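Long-range contacts in Lmo1499 protein (Listeria monocytogenes, PDB 4IIW), which probably acts as a lytic transglycosylase that cuts nascent peptidoglycan strands endolytically and so ends their elongation: residues P156-N161 / A200-I205; F222-S227 / N290-G295; I229-T234 / G295-S300; D238-A243 / M305-Y310; L256-T261 / Y284-N289. All blocks are in the same frame, centred on the assembly; numbering follows the deposited sequence.

Contact 1. Residues P156-N161 / A200-I205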
# COMPACT_ATOMS: atom_id res chain seq x y z
N PRO B 156 -43.33 -45.61 -22.88
CA PRO B 156 -43.50 -46.16 -24.22
C PRO B 156 -44.45 -45.40 -25.14
O PRO B 156 -44.35 -45.55 -26.36
CB PRO B 156 -44.01 -47.58 -23.96
CG PRO B 156 -44.69 -47.50 -22.64
CD PRO B 156 -44.06 -46.39 -21.87
N GLU B 157 -45.36 -44.60 -24.58
CA GLU B 157 -46.31 -43.83 -25.40
C GLU B 157 -45.63 -42.55 -25.91
O GLU B 157 -46.08 -41.96 -26.90
CB GLU B 157 -47.54 -43.39 -24.61
CG GLU B 157 -48.22 -44.41 -23.71
CD GLU B 157 -48.65 -45.65 -24.43
OE1 GLU B 157 -48.83 -45.61 -25.67
OE2 GLU B 157 -48.82 -46.68 -23.73
N THR B 158 -44.55 -42.14 -25.23
CA THR B 158 -43.89 -40.87 -25.50
C THR B 158 -42.56 -40.98 -26.18
O THR B 158 -42.34 -40.32 -27.17
CB THR B 158 -43.73 -40.07 -24.19
OG1 THR B 158 -45.03 -39.76 -23.67
CG2 THR B 158 -42.98 -38.78 -24.41
N VAL B 159 -41.64 -41.76 -25.61
CA VAL B 159 -40.31 -41.96 -26.19
C VAL B 159 -40.30 -43.33 -26.85
O VAL B 159 -40.32 -44.32 -26.16
CB VAL B 159 -39.17 -41.93 -25.12
CG1 VAL B 159 -37.81 -41.99 -25.78
CG2 VAL B 159 -39.26 -40.69 -24.23
N THR B 160 -40.28 -43.38 -28.18
CA THR B 160 -40.33 -44.65 -28.90
C THR B 160 -39.04 -44.92 -29.66
O THR B 160 -38.09 -44.13 -29.58
CB THR B 160 -41.42 -44.60 -29.94
OG1 THR B 160 -41.04 -43.68 -30.99
CG2 THR B 160 -42.73 -44.14 -29.31
N ASN B 161 -39.00 -46.02 -30.41
CA ASN B 161 -37.84 -46.33 -31.25
C ASN B 161 -37.46 -45.20 -32.21
O ASN B 161 -36.35 -45.18 -32.73
CB ASN B 161 -38.05 -47.63 -32.05
CG ASN B 161 -37.85 -48.89 -31.20
OD1 ASN B 161 -37.57 -48.82 -29.99
ND2 ASN B 161 -38.00 -50.04 -31.82
N ALA B 200 -42.36 -35.47 -17.19
CA ALA B 200 -43.18 -34.27 -17.37
C ALA B 200 -43.68 -34.20 -18.82
O ALA B 200 -44.84 -33.85 -19.06
CB ALA B 200 -42.40 -33.02 -17.00
N THR B 201 -42.82 -34.54 -19.78
CA THR B 201 -43.23 -34.48 -21.17
C THR B 201 -44.40 -35.44 -21.38
O THR B 201 -45.42 -35.05 -21.91
CB THR B 201 -42.07 -34.84 -22.14
OG1 THR B 201 -41.05 -33.83 -22.09
CG2 THR B 201 -42.61 -34.99 -23.60
N ASP B 202 -44.23 -36.68 -20.92
CA ASP B 202 -45.25 -37.72 -21.03
C ASP B 202 -46.57 -37.26 -20.43
O ASP B 202 -47.61 -37.44 -21.04
CB ASP B 202 -44.76 -39.00 -20.33
CG ASP B 202 -45.73 -40.17 -20.47
OD1 ASP B 202 -45.89 -40.70 -21.60
OD2 ASP B 202 -46.30 -40.60 -19.43
N VAL B 203 -46.53 -36.66 -19.24
CA VAL B 203 -47.74 -36.19 -18.57
C VAL B 203 -48.40 -35.04 -19.29
O VAL B 203 -49.61 -34.99 -19.43
CB VAL B 203 -47.42 -35.65 -17.17
CG1 VAL B 203 -48.66 -34.99 -16.56
CG2 VAL B 203 -46.84 -36.75 -16.27
N ASN B 204 -47.58 -34.12 -19.77
CA ASN B 204 -48.09 -32.87 -20.32
C ASN B 204 -48.51 -32.86 -21.76
O ASN B 204 -49.08 -31.87 -22.21
CB ASN B 204 -47.08 -31.75 -20.01
CG ASN B 204 -47.01 -31.44 -18.51
OD1 ASN B 204 -48.03 -31.18 -17.87
ND2 ASN B 204 -45.81 -31.47 -17.95
N ILE B 205 -48.25 -33.94 -22.48
CA ILE B 205 -48.72 -34.03 -23.84
C ILE B 205 -49.95 -34.93 -23.89
O ILE B 205 -50.52 -35.15 -24.97
CB ILE B 205 -47.65 -34.56 -24.82
CG1 ILE B 205 -47.29 -36.02 -24.52
CG2 ILE B 205 -46.42 -33.67 -24.79
CD1 ILE B 205 -46.30 -36.57 -25.49
O HOH W 1 -45.67 -43.58 -22.00
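Thr158 lies against the last turn of helix 190-204, overlapping Asp202 with its hydroxyl side and Thr201 and Ile205 with its methyl side. The hydroxyl gives a hydrogen bond to one carboxylate oxygen, with Thr158 OG1 modelled 2.4 Å from Asp202 OD1, a length that is doubtful at this resolution. Asp202 comes to the threonine because CG stands opposite the backbone N (chi1 -176°), which swings the carboxylate off the helix toward the loop. A water spans the gap beside this bond, accepting from Glu157 N at 2.8 Å and donating to Asp202 OD1 at 2.9 Å. The arrangement ties an irregular loop, the one that follows helix 145-154, to the C-terminal end of helix 190-204 in the helical YceG-like fold. Arg209 strengthens the junction: its NH2 meets both Asp202 OD1 in a salt bridge and Thr158 OG1 in a hydrogen bond, while NH1 bonds Glu157 O. With the arginine, the hydroxyl and the water all converging on OD1, the charged form of Asp202 is probably stabilised. On the apolar side Thr158 CG2 sits 3.9 Å from Thr201 CG2, methyl against methyl, and 4.1 Å from Ile205 CD1. The hydroxyl of Thr201 turns elsewhere, to Tyr175 O.

Contact 2. Residues F222-S227 / N290-G295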
# COMPACT_ATOMS: atom_id res chain seq x y z
N PHE B 222 -44.19 -34.55 -34.06
CA PHE B 222 -44.88 -33.52 -33.30
C PHE B 222 -43.90 -32.61 -32.58
O PHE B 222 -43.97 -31.40 -32.70
CB PHE B 222 -45.81 -34.17 -32.28
CG PHE B 222 -46.41 -33.22 -31.28
CD1 PHE B 222 -47.10 -32.10 -31.70
CD2 PHE B 222 -46.35 -33.50 -29.92
CE1 PHE B 222 -47.69 -31.24 -30.78
CE2 PHE B 222 -46.94 -32.66 -28.99
CZ PHE B 222 -47.61 -31.52 -29.42
N LEU B 223 -42.99 -33.20 -31.83
CA LEU B 223 -42.01 -32.41 -31.09
C LEU B 223 -41.00 -31.75 -32.01
O LEU B 223 -40.43 -30.72 -31.66
CB LEU B 223 -41.32 -33.25 -30.01
CG LEU B 223 -42.28 -33.76 -28.93
CD1 LEU B 223 -41.57 -34.71 -27.98
CD2 LEU B 223 -42.89 -32.59 -28.19
N THR B 224 -40.78 -32.33 -33.19
CA THR B 224 -39.86 -31.73 -34.14
C THR B 224 -40.43 -30.40 -34.64
O THR B 224 -39.75 -29.34 -34.58
CB THR B 224 -39.57 -32.68 -35.28
OG1 THR B 224 -38.93 -33.86 -34.76
CG2 THR B 224 -38.65 -32.02 -36.30
N MSE B 225 -41.68 -30.43 -35.13
CA MSE B 225 -42.34 -29.20 -35.58
C MSE B 225 -42.41 -28.19 -34.50
O MSE B 225 -42.14 -27.02 -34.72
CB MSE B 225 -43.79 -29.41 -36.02
CG MSE B 225 -43.99 -29.26 -37.47
SE MSE B 225 -43.61 -27.47 -38.14
CE MSE B 225 -43.93 -28.03 -39.96
N SER B 226 -42.83 -28.64 -33.33
CA SER B 226 -42.94 -27.73 -32.21
C SER B 226 -41.64 -26.98 -32.01
O SER B 226 -41.67 -25.77 -31.87
CB SER B 226 -43.33 -28.48 -30.94
OG SER B 226 -44.62 -29.04 -31.09
N SER B 227 -40.51 -27.68 -32.07
CA SER B 227 -39.21 -27.05 -31.82
C SER B 227 -38.79 -26.02 -32.87
O SER B 227 -38.25 -24.96 -32.52
CB SER B 227 -38.09 -28.09 -31.66
OG SER B 227 -37.89 -28.78 -32.87
N ASN B 290 -34.72 -31.68 -47.72
CA ASN B 290 -36.16 -31.46 -47.65
C ASN B 290 -36.72 -32.14 -46.40
O ASN B 290 -36.05 -32.96 -45.77
CB ASN B 290 -36.86 -31.96 -48.89
CG ASN B 290 -36.52 -31.14 -50.13
OD1 ASN B 290 -35.50 -31.38 -50.80
ND2 ASN B 290 -37.38 -30.18 -50.45
N GLY B 291 -37.95 -31.78 -46.02
CA GLY B 291 -38.60 -32.39 -44.86
C GLY B 291 -38.20 -31.75 -43.55
O GLY B 291 -37.55 -30.71 -43.51
N LEU B 292 -38.65 -32.35 -42.46
CA LEU B 292 -38.27 -31.89 -41.14
C LEU B 292 -36.91 -32.49 -40.84
O LEU B 292 -36.51 -33.46 -41.49
CB LEU B 292 -39.26 -32.40 -40.09
CG LEU B 292 -40.65 -31.78 -40.03
CD1 LEU B 292 -41.49 -32.51 -38.98
CD2 LEU B 292 -40.54 -30.30 -39.70
N PRO B 293 -36.20 -31.94 -39.86
CA PRO B 293 -34.94 -32.58 -39.47
C PRO B 293 -35.25 -33.93 -38.81
O PRO B 293 -36.41 -34.20 -38.50
CB PRO B 293 -34.32 -31.61 -38.48
CG PRO B 293 -35.28 -30.47 -38.31
CD PRO B 293 -36.54 -30.78 -39.03
N PRO B 294 -34.23 -34.76 -38.57
CA PRO B 294 -34.40 -36.09 -37.98
C PRO B 294 -35.02 -36.12 -36.58
O PRO B 294 -35.48 -37.17 -36.13
CB PRO B 294 -32.97 -36.66 -37.92
CG PRO B 294 -32.14 -35.77 -38.75
CD PRO B 294 -32.81 -34.43 -38.77
N GLY B 295 -34.98 -35.00 -35.89
CA GLY B 295 -35.56 -34.87 -34.56
C GLY B 295 -35.65 -33.40 -34.17
O GLY B 295 -35.25 -32.52 -34.94
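Thr224 and Leu292 carry most of this contact, the threonine facing out from helix 219-232 and the leucine reaching in from the loop that precedes helix 302-309. The methyl of Thr224 is the apolar hub: CG2 packs 3.9 Å from Leu292 CB, with Leu292 CD1 at about the same range. Thr224 CG2 also comes within 3.7 Å of Pro293 CD, where the two side chains pass alongside each other, running opposite ways. With OG1 beside the backbone N (chi1 -62°), CG2 is left opposite that N and faces the loop, while the hydroxyl bonds His220 O. This is an extended, proline-rich loop lying over helix 219-232, the helix of this YceG-like protein that carries Glu232, predicted to matter for catalysis. Gly295 brings its bare backbone against the same threonine, its carbonyl carbon C lying 3.4 Å from Thr224 OG1. The other branch of Leu292 turns to the selenomethionine Met225, whose bent chain crosses it at about a right angle with CE 4.1 Å from Leu292 CD2. Met225 otherwise packs on Phe246, Tyr247 and Leu250 of helix 239-251. One turn along, Ser227 OG bonds back to Thr224 O at 2.6 Å, with the donor tilted 22° from the carbonyl plane, and also takes up Ile297 N of the passing loop.

Contact 3. Residues I229-T234 / G295-S300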
# COMPACT_ATOMS: atom_id res chain seq x y z
N ILE B 229 -40.74 -24.36 -34.61
CA ILE B 229 -41.68 -23.25 -34.40
C ILE B 229 -41.21 -22.43 -33.21
O ILE B 229 -41.20 -21.20 -33.27
CB ILE B 229 -43.15 -23.72 -34.14
CG1 ILE B 229 -43.74 -24.44 -35.36
CG2 ILE B 229 -44.05 -22.54 -33.84
CD1 ILE B 229 -45.12 -25.08 -35.10
N GLU B 230 -40.80 -23.12 -32.13
CA GLU B 230 -40.31 -22.45 -30.91
C GLU B 230 -39.13 -21.50 -31.18
O GLU B 230 -39.19 -20.33 -30.83
CB GLU B 230 -39.91 -23.46 -29.84
CG GLU B 230 -39.55 -22.84 -28.47
CD GLU B 230 -40.77 -22.41 -27.67
OE1 GLU B 230 -41.85 -22.98 -27.88
OE2 GLU B 230 -40.64 -21.51 -26.79
N LYS B 231 -38.07 -22.01 -31.81
CA LYS B 231 -36.88 -21.20 -32.06
C LYS B 231 -37.10 -20.06 -33.06
O LYS B 231 -36.28 -19.15 -33.13
CB LYS B 231 -35.70 -22.07 -32.54
CG LYS B 231 -35.24 -23.16 -31.58
CD LYS B 231 -34.94 -22.65 -30.18
CE LYS B 231 -33.84 -21.58 -30.13
NZ LYS B 231 -33.65 -21.06 -28.72
N GLU B 232 -38.18 -20.09 -33.84
CA GLU B 232 -38.46 -19.03 -34.83
C GLU B 232 -39.41 -17.92 -34.35
O GLU B 232 -39.61 -16.94 -35.05
CB GLU B 232 -39.00 -19.62 -36.14
CG GLU B 232 -37.95 -20.28 -37.05
CD GLU B 232 -37.07 -19.27 -37.80
OE1 GLU B 232 -36.81 -18.16 -37.27
OE2 GLU B 232 -36.63 -19.59 -38.94
N ALA B 233 -39.98 -18.06 -33.16
CA ALA B 233 -40.94 -17.08 -32.69
C ALA B 233 -40.37 -16.17 -31.63
O ALA B 233 -39.77 -16.63 -30.67
CB ALA B 233 -42.17 -17.78 -32.13
N THR B 234 -40.55 -14.86 -31.82
CA THR B 234 -40.19 -13.92 -30.78
C THR B 234 -41.36 -14.09 -29.79
O THR B 234 -42.23 -14.95 -30.02
CB THR B 234 -40.02 -12.47 -31.30
OG1 THR B 234 -41.24 -11.99 -31.87
CG2 THR B 234 -38.90 -12.41 -32.35
N GLY B 295 -34.98 -35.00 -35.89
CA GLY B 295 -35.56 -34.87 -34.56
C GLY B 295 -35.65 -33.40 -34.17
O GLY B 295 -35.25 -32.52 -34.94
N PRO B 296 -36.20 -33.11 -32.99
CA PRO B 296 -36.32 -31.75 -32.50
C PRO B 296 -34.96 -31.12 -32.27
O PRO B 296 -33.97 -31.84 -32.11
CB PRO B 296 -37.01 -31.94 -31.13
CG PRO B 296 -37.71 -33.24 -31.25
CD PRO B 296 -36.89 -34.08 -32.13
N ILE B 297 -34.94 -29.78 -32.24
CA ILE B 297 -33.70 -29.03 -31.98
C ILE B 297 -33.73 -28.32 -30.61
O ILE B 297 -32.83 -27.55 -30.27
CB ILE B 297 -33.43 -27.99 -33.07
CG1 ILE B 297 -34.55 -26.95 -33.14
CG2 ILE B 297 -33.25 -28.70 -34.40
CD1 ILE B 297 -34.21 -25.72 -34.02
N SER B 298 -34.79 -28.58 -29.84
CA SER B 298 -34.94 -28.00 -28.51
C SER B 298 -36.26 -28.50 -27.94
O SER B 298 -36.95 -29.26 -28.60
CB SER B 298 -35.00 -26.47 -28.59
OG SER B 298 -36.21 -26.07 -29.20
N ASN B 299 -36.59 -28.08 -26.72
CA ASN B 299 -37.90 -28.40 -26.14
C ASN B 299 -38.87 -27.26 -26.52
O ASN B 299 -38.44 -26.27 -27.09
CB ASN B 299 -37.84 -28.65 -24.64
CG ASN B 299 -37.27 -27.50 -23.86
OD1 ASN B 299 -37.07 -26.39 -24.40
ND2 ASN B 299 -37.01 -27.73 -22.59
N SER B 300 -40.15 -27.41 -26.21
CA SER B 300 -41.17 -26.45 -26.63
C SER B 300 -42.20 -26.15 -25.56
O SER B 300 -42.49 -27.00 -24.72
CB SER B 300 -41.92 -27.01 -27.83
OG SER B 300 -41.07 -27.30 -28.92
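Lys231 and Glu230 rest on an extended loop, 295-300, that runs past the C-terminal part of helix 219-232, in the region of the YceG-like fold that holds Glu232, predicted to be important for catalytic activity. The two side chains take different parts of the loop. Lys231 folds back at chi2 and chi3, so that its methylenes rather than its ammonium group face the loop: CG meets the end of Ile297 at 3.7 Å from CD1, the two chains crossing obliquely. Farther out, Lys231 CD passes 3.8 Å from Ser298 OG, and NZ goes on to bond Gly116 O. Glu230 instead extends CG opposite its backbone N (chi1 -173°) and then bends at chi2, laying its aliphatic part beside the peptide between Asn299 and Ser300. Glu230 CG approaches Asn299 O at 3.9 Å, and Glu230 OE1 comes 3.8 Å from Ser300 CA. The partners of that oxygen lie just beyond the loop, where Gly301 N and Ser304 OG both bond Glu230 OE1 at the start of helix 302-309. The amide of Asn299 is held by other loops, OD1 by Tyr117 N and ND2 by Leu176 O. The loop also braces itself: Ser298 OG donates to Asn299 O at 3.1 Å, meeting it at a C=O...donor angle of 129°.

Contact 4. Residues D238-A243 / M305-Y310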
# COMPACT_ATOMS: atom_id res chain seq x y z
N ASP B 238 -47.37 -14.71 -33.79
CA ASP B 238 -48.42 -15.69 -34.00
C ASP B 238 -47.77 -16.96 -34.54
O ASP B 238 -47.43 -17.07 -35.72
CB ASP B 238 -49.49 -15.15 -34.96
CG ASP B 238 -50.64 -16.13 -35.18
OD1 ASP B 238 -51.56 -15.80 -35.97
OD2 ASP B 238 -50.63 -17.22 -34.57
N ARG B 239 -47.59 -17.92 -33.64
CA ARG B 239 -46.96 -19.18 -33.93
C ARG B 239 -47.79 -20.07 -34.85
O ARG B 239 -47.25 -20.92 -35.53
CB ARG B 239 -46.68 -19.90 -32.62
CG ARG B 239 -45.57 -19.23 -31.78
CD ARG B 239 -45.50 -19.84 -30.39
NE ARG B 239 -44.16 -19.84 -29.80
CZ ARG B 239 -43.70 -18.98 -28.90
NH1 ARG B 239 -44.46 -17.99 -28.42
NH2 ARG B 239 -42.45 -19.13 -28.46
N LYS B 240 -49.10 -19.89 -34.86
CA LYS B 240 -49.94 -20.69 -35.74
C LYS B 240 -49.74 -20.32 -37.22
O LYS B 240 -50.06 -21.12 -38.10
CB LYS B 240 -51.41 -20.58 -35.34
CG LYS B 240 -51.70 -21.23 -34.02
CD LYS B 240 -53.16 -21.10 -33.62
CE LYS B 240 -53.38 -21.68 -32.23
NZ LYS B 240 -54.77 -21.43 -31.74
N MSE B 241 -49.24 -19.11 -37.49
CA MSE B 241 -48.93 -18.69 -38.86
C MSE B 241 -47.57 -19.25 -39.21
O MSE B 241 -47.36 -19.73 -40.32
CB MSE B 241 -48.91 -17.17 -39.03
CG MSE B 241 -50.26 -16.52 -39.28
SE MSE B 241 -51.04 -17.10 -40.96
CE MSE B 241 -52.62 -15.94 -40.90
N ILE B 242 -46.63 -19.17 -38.28
CA ILE B 242 -45.32 -19.74 -38.52
C ILE B 242 -45.50 -21.21 -38.87
O ILE B 242 -44.91 -21.71 -39.83
CB ILE B 242 -44.41 -19.62 -37.31
CG1 ILE B 242 -44.05 -18.15 -37.08
CG2 ILE B 242 -43.14 -20.44 -37.50
CD1 ILE B 242 -43.27 -17.90 -35.77
N ALA B 243 -46.33 -21.90 -38.10
CA ALA B 243 -46.58 -23.31 -38.37
C ALA B 243 -47.17 -23.51 -39.77
O ALA B 243 -46.76 -24.43 -40.48
CB ALA B 243 -47.48 -23.91 -37.31
N MSE B 305 -46.55 -26.09 -29.20
CA MSE B 305 -47.19 -27.37 -29.40
C MSE B 305 -48.57 -27.20 -30.04
O MSE B 305 -48.88 -27.93 -30.98
CB MSE B 305 -47.23 -28.17 -28.10
CG MSE B 305 -45.87 -28.72 -27.73
SE MSE B 305 -45.88 -29.66 -26.05
CE MSE B 305 -43.98 -30.05 -25.91
N GLU B 306 -49.38 -26.26 -29.55
CA GLU B 306 -50.68 -25.98 -30.17
C GLU B 306 -50.52 -25.60 -31.63
O GLU B 306 -51.30 -26.03 -32.47
CB GLU B 306 -51.43 -24.82 -29.50
CG GLU B 306 -52.66 -25.20 -28.68
CD GLU B 306 -53.65 -24.03 -28.58
OE1 GLU B 306 -54.85 -24.26 -28.31
OE2 GLU B 306 -53.23 -22.87 -28.81
N ALA B 307 -49.52 -24.78 -31.92
CA ALA B 307 -49.27 -24.35 -33.28
C ALA B 307 -48.99 -25.54 -34.20
O ALA B 307 -49.46 -25.57 -35.34
CB ALA B 307 -48.11 -23.37 -33.32
N ALA B 308 -48.26 -26.52 -33.69
CA ALA B 308 -47.90 -27.69 -34.49
C ALA B 308 -49.12 -28.51 -34.85
O ALA B 308 -49.23 -28.97 -35.96
CB ALA B 308 -46.86 -28.57 -33.74
N LEU B 309 -50.03 -28.69 -33.90
CA LEU B 309 -51.24 -29.48 -34.13
C LEU B 309 -52.40 -28.70 -34.74
O LEU B 309 -53.23 -29.28 -35.43
CB LEU B 309 -51.74 -30.09 -32.81
CG LEU B 309 -50.90 -31.22 -32.24
CD1 LEU B 309 -51.57 -31.74 -30.99
CD2 LEU B 309 -50.74 -32.34 -33.27
N TYR B 310 -52.45 -27.40 -34.48
CA TYR B 310 -53.54 -26.56 -34.95
C TYR B 310 -53.04 -25.32 -35.67
O TYR B 310 -53.22 -24.21 -35.20
CB TYR B 310 -54.40 -26.12 -33.78
CG TYR B 310 -55.02 -27.25 -33.00
CD1 TYR B 310 -54.43 -27.71 -31.83
CD2 TYR B 310 -56.20 -27.86 -33.43
CE1 TYR B 310 -54.99 -28.74 -31.10
CE2 TYR B 310 -56.77 -28.89 -32.71
CZ TYR B 310 -56.16 -29.33 -31.55
OH TYR B 310 -56.72 -30.35 -30.84
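Ala307 and Ala243 make the tight part of this contact, where the absence of longer side chains lets two helices come together. Ala307 CB presses on the backbone of the first turn opposite, 3.4 Å from Arg239 O, and lies 3.8 Å from Arg239 CB. One turn later Ala243 CB faces Ala307 CB at 4.1 Å. The result is a close alanine-lined helix crossing: the axes of 239-243 and 305-309 approach to 8.2 Å at a crossing angle of -43°. Asp238 is the N-cap of the first helix, its OD2 accepting from Lys240 N at 3.1 Å. On the more open side the packing gives way to longer, polar side chains. Lys240 runs out extended beside the end of the second helix, its CD 3.5 Å from Tyr310 O, before its tip reaches a carboxylate. There NZ and Glu306 OE2 form a salt bridge that is long, at 3.6 Å, while the ring of Tyr310 leads away from the first helix.

Contact 5. Residues L256-T261 / Y284-N289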
# COMPACT_ATOMS: atom_id res chain seq x y z
N LEU B 256 -37.43 -26.28 -45.66
CA LEU B 256 -37.85 -25.36 -44.60
C LEU B 256 -36.92 -24.15 -44.42
O LEU B 256 -37.37 -23.09 -44.01
CB LEU B 256 -38.04 -26.10 -43.28
CG LEU B 256 -39.02 -27.28 -43.33
CD1 LEU B 256 -39.15 -27.91 -41.96
CD2 LEU B 256 -40.39 -26.88 -43.88
N GLN B 257 -35.63 -24.33 -44.72
CA GLN B 257 -34.63 -23.24 -44.64
C GLN B 257 -34.75 -22.41 -43.36
O GLN B 257 -34.80 -21.18 -43.41
CB GLN B 257 -34.74 -22.33 -45.87
CG GLN B 257 -34.35 -23.02 -47.20
CD GLN B 257 -34.59 -22.15 -48.43
OE1 GLN B 257 -35.39 -21.22 -48.40
NE2 GLN B 257 -33.91 -22.48 -49.52
N THR B 258 -34.79 -23.08 -42.21
CA THR B 258 -34.90 -22.40 -40.93
C THR B 258 -33.53 -22.40 -40.23
O THR B 258 -32.95 -23.46 -39.97
CB THR B 258 -36.03 -23.04 -40.05
OG1 THR B 258 -36.22 -22.28 -38.85
CG2 THR B 258 -35.71 -24.47 -39.69
N ASP B 259 -33.02 -21.18 -39.96
CA ASP B 259 -31.68 -20.96 -39.36
C ASP B 259 -31.40 -21.73 -38.08
O ASP B 259 -30.33 -22.32 -37.94
CB ASP B 259 -31.42 -19.47 -39.08
CG ASP B 259 -31.20 -18.66 -40.34
OD1 ASP B 259 -31.35 -19.22 -41.45
OD2 ASP B 259 -30.88 -17.46 -40.22
N PRO B 260 -32.35 -21.70 -37.14
CA PRO B 260 -32.12 -22.44 -35.91
C PRO B 260 -31.70 -23.89 -36.13
O PRO B 260 -30.94 -24.43 -35.30
CB PRO B 260 -33.48 -22.37 -35.21
CG PRO B 260 -34.03 -21.08 -35.62
CD PRO B 260 -33.59 -20.91 -37.06
N THR B 261 -32.17 -24.52 -37.21
CA THR B 261 -31.79 -25.91 -37.46
C THR B 261 -30.34 -25.96 -37.91
O THR B 261 -29.63 -26.91 -37.61
CB THR B 261 -32.72 -26.65 -38.47
OG1 THR B 261 -32.61 -26.09 -39.79
CG2 THR B 261 -34.17 -26.63 -37.99
N TYR B 284 -29.63 -32.30 -40.25
CA TYR B 284 -30.38 -31.25 -39.57
C TYR B 284 -30.45 -29.94 -40.37
O TYR B 284 -31.32 -29.09 -40.09
CB TYR B 284 -29.81 -31.01 -38.17
CG TYR B 284 -30.29 -32.04 -37.18
CD1 TYR B 284 -29.69 -33.29 -37.09
CD2 TYR B 284 -31.37 -31.78 -36.36
CE1 TYR B 284 -30.14 -34.24 -36.22
CE2 TYR B 284 -31.84 -32.73 -35.46
CZ TYR B 284 -31.22 -33.97 -35.40
OH TYR B 284 -31.67 -34.92 -34.51
N ASN B 285 -29.56 -29.77 -41.34
CA ASN B 285 -29.52 -28.58 -42.18
C ASN B 285 -30.70 -28.52 -43.15
O ASN B 285 -30.69 -29.15 -44.23
CB ASN B 285 -28.22 -28.55 -42.96
CG ASN B 285 -28.10 -27.34 -43.82
OD1 ASN B 285 -29.00 -26.50 -43.83
ND2 ASN B 285 -26.99 -27.22 -44.55
N THR B 286 -31.71 -27.72 -42.79
CA THR B 286 -32.92 -27.59 -43.61
C THR B 286 -32.75 -26.72 -44.84
O THR B 286 -33.71 -26.49 -45.57
CB THR B 286 -34.11 -27.12 -42.79
OG1 THR B 286 -33.79 -25.87 -42.15
CG2 THR B 286 -34.47 -28.18 -41.73
N TYR B 287 -31.54 -26.21 -45.06
CA TYR B 287 -31.22 -25.50 -46.29
C TYR B 287 -30.77 -26.50 -47.35
O TYR B 287 -30.91 -26.26 -48.54
CB TYR B 287 -30.12 -24.46 -46.06
CG TYR B 287 -30.62 -23.17 -45.48
CD1 TYR B 287 -30.88 -23.05 -44.12
CD2 TYR B 287 -30.83 -22.05 -46.29
CE1 TYR B 287 -31.34 -21.86 -43.59
CE2 TYR B 287 -31.28 -20.86 -45.77
CZ TYR B 287 -31.54 -20.76 -44.41
OH TYR B 287 -32.00 -19.58 -43.88
N LYS B 288 -30.23 -27.64 -46.89
CA LYS B 288 -29.72 -28.69 -47.79
C LYS B 288 -30.56 -29.97 -47.87
O LYS B 288 -30.26 -30.84 -48.65
CB LYS B 288 -28.29 -29.08 -47.41
CG LYS B 288 -27.25 -28.05 -47.86
CD LYS B 288 -25.84 -28.63 -47.86
CE LYS B 288 -24.84 -27.68 -48.53
NZ LYS B 288 -25.11 -27.41 -49.97
N ASN B 289 -31.61 -30.07 -47.07
CA ASN B 289 -32.44 -31.28 -47.05
C ASN B 289 -33.90 -30.93 -47.00
O ASN B 289 -34.27 -29.97 -46.32
CB ASN B 289 -32.13 -32.08 -45.79
CG ASN B 289 -30.72 -32.59 -45.76
OD1 ASN B 289 -30.37 -33.48 -46.51
ND2 ASN B 289 -29.92 -32.05 -44.87
O HOH W 2 -36.21 -28.96 -45.03
O HOH W 3 -32.13 -24.49 -49.70
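The backbones of Gln257 and Tyr287 come together with CA atoms 4.4 Å apart, and Gln257 is in a left-handed conformation (phi 45°, psi 51°); its N-H bonds Thr286 O, with Gln257 N 3.0 Å from that oxygen. Thr286 is the polar centre. Its OG1 accepts from Thr258 N at 3.0 Å and donates to Thr261 OG1 at 2.6 Å, which in turn donates to Thr258 O. Tyr287 spreads its ring across Gln257, whose CB makes a CH-pi contact over the face, 3.8 Å from the centroid. At the ring's edge Tyr287 OH donates to Asp259 OD1 at 2.5 Å. Asn285 shapes the loop with an Asx turn, OD1 accepting from Tyr287 N. This chain of directed hydroxyls fixes both backbone polar groups of Thr258. Since Thr258 OG1 bonds OE2 of Glu232, the residue predicted to be important for catalysis, the network is consistent with a second shell that fixes Thr258 and, through it, the setting of the Glu232 carboxylate.

How the contacts relate
Contacts 2 and 3 both join helix 219-232 to the loop before helix 302-309, share Gly295 and are buried; contact 2 is mainly apolar, whereas contact 3 lays the aliphatic parts of a lysine and a glutamate along the loop, their charged ends bonded beyond 295-300. Contact 5 fastens an earlier part of that loop and is richest in hydrogen bonds; Tyr284 packs on Gly295 and Pro294, linking it to contact 2. Contact 4, only partly buried, pairs two helices through alanines; Ile229 of contact 3 meets Ala243, and Ser226 of contact 2 meets Ala308. Contact 1 stands farther off, centred about 26 Å from contact 5, polar and buried, and reaches contact 4 through Ile205 against Met305.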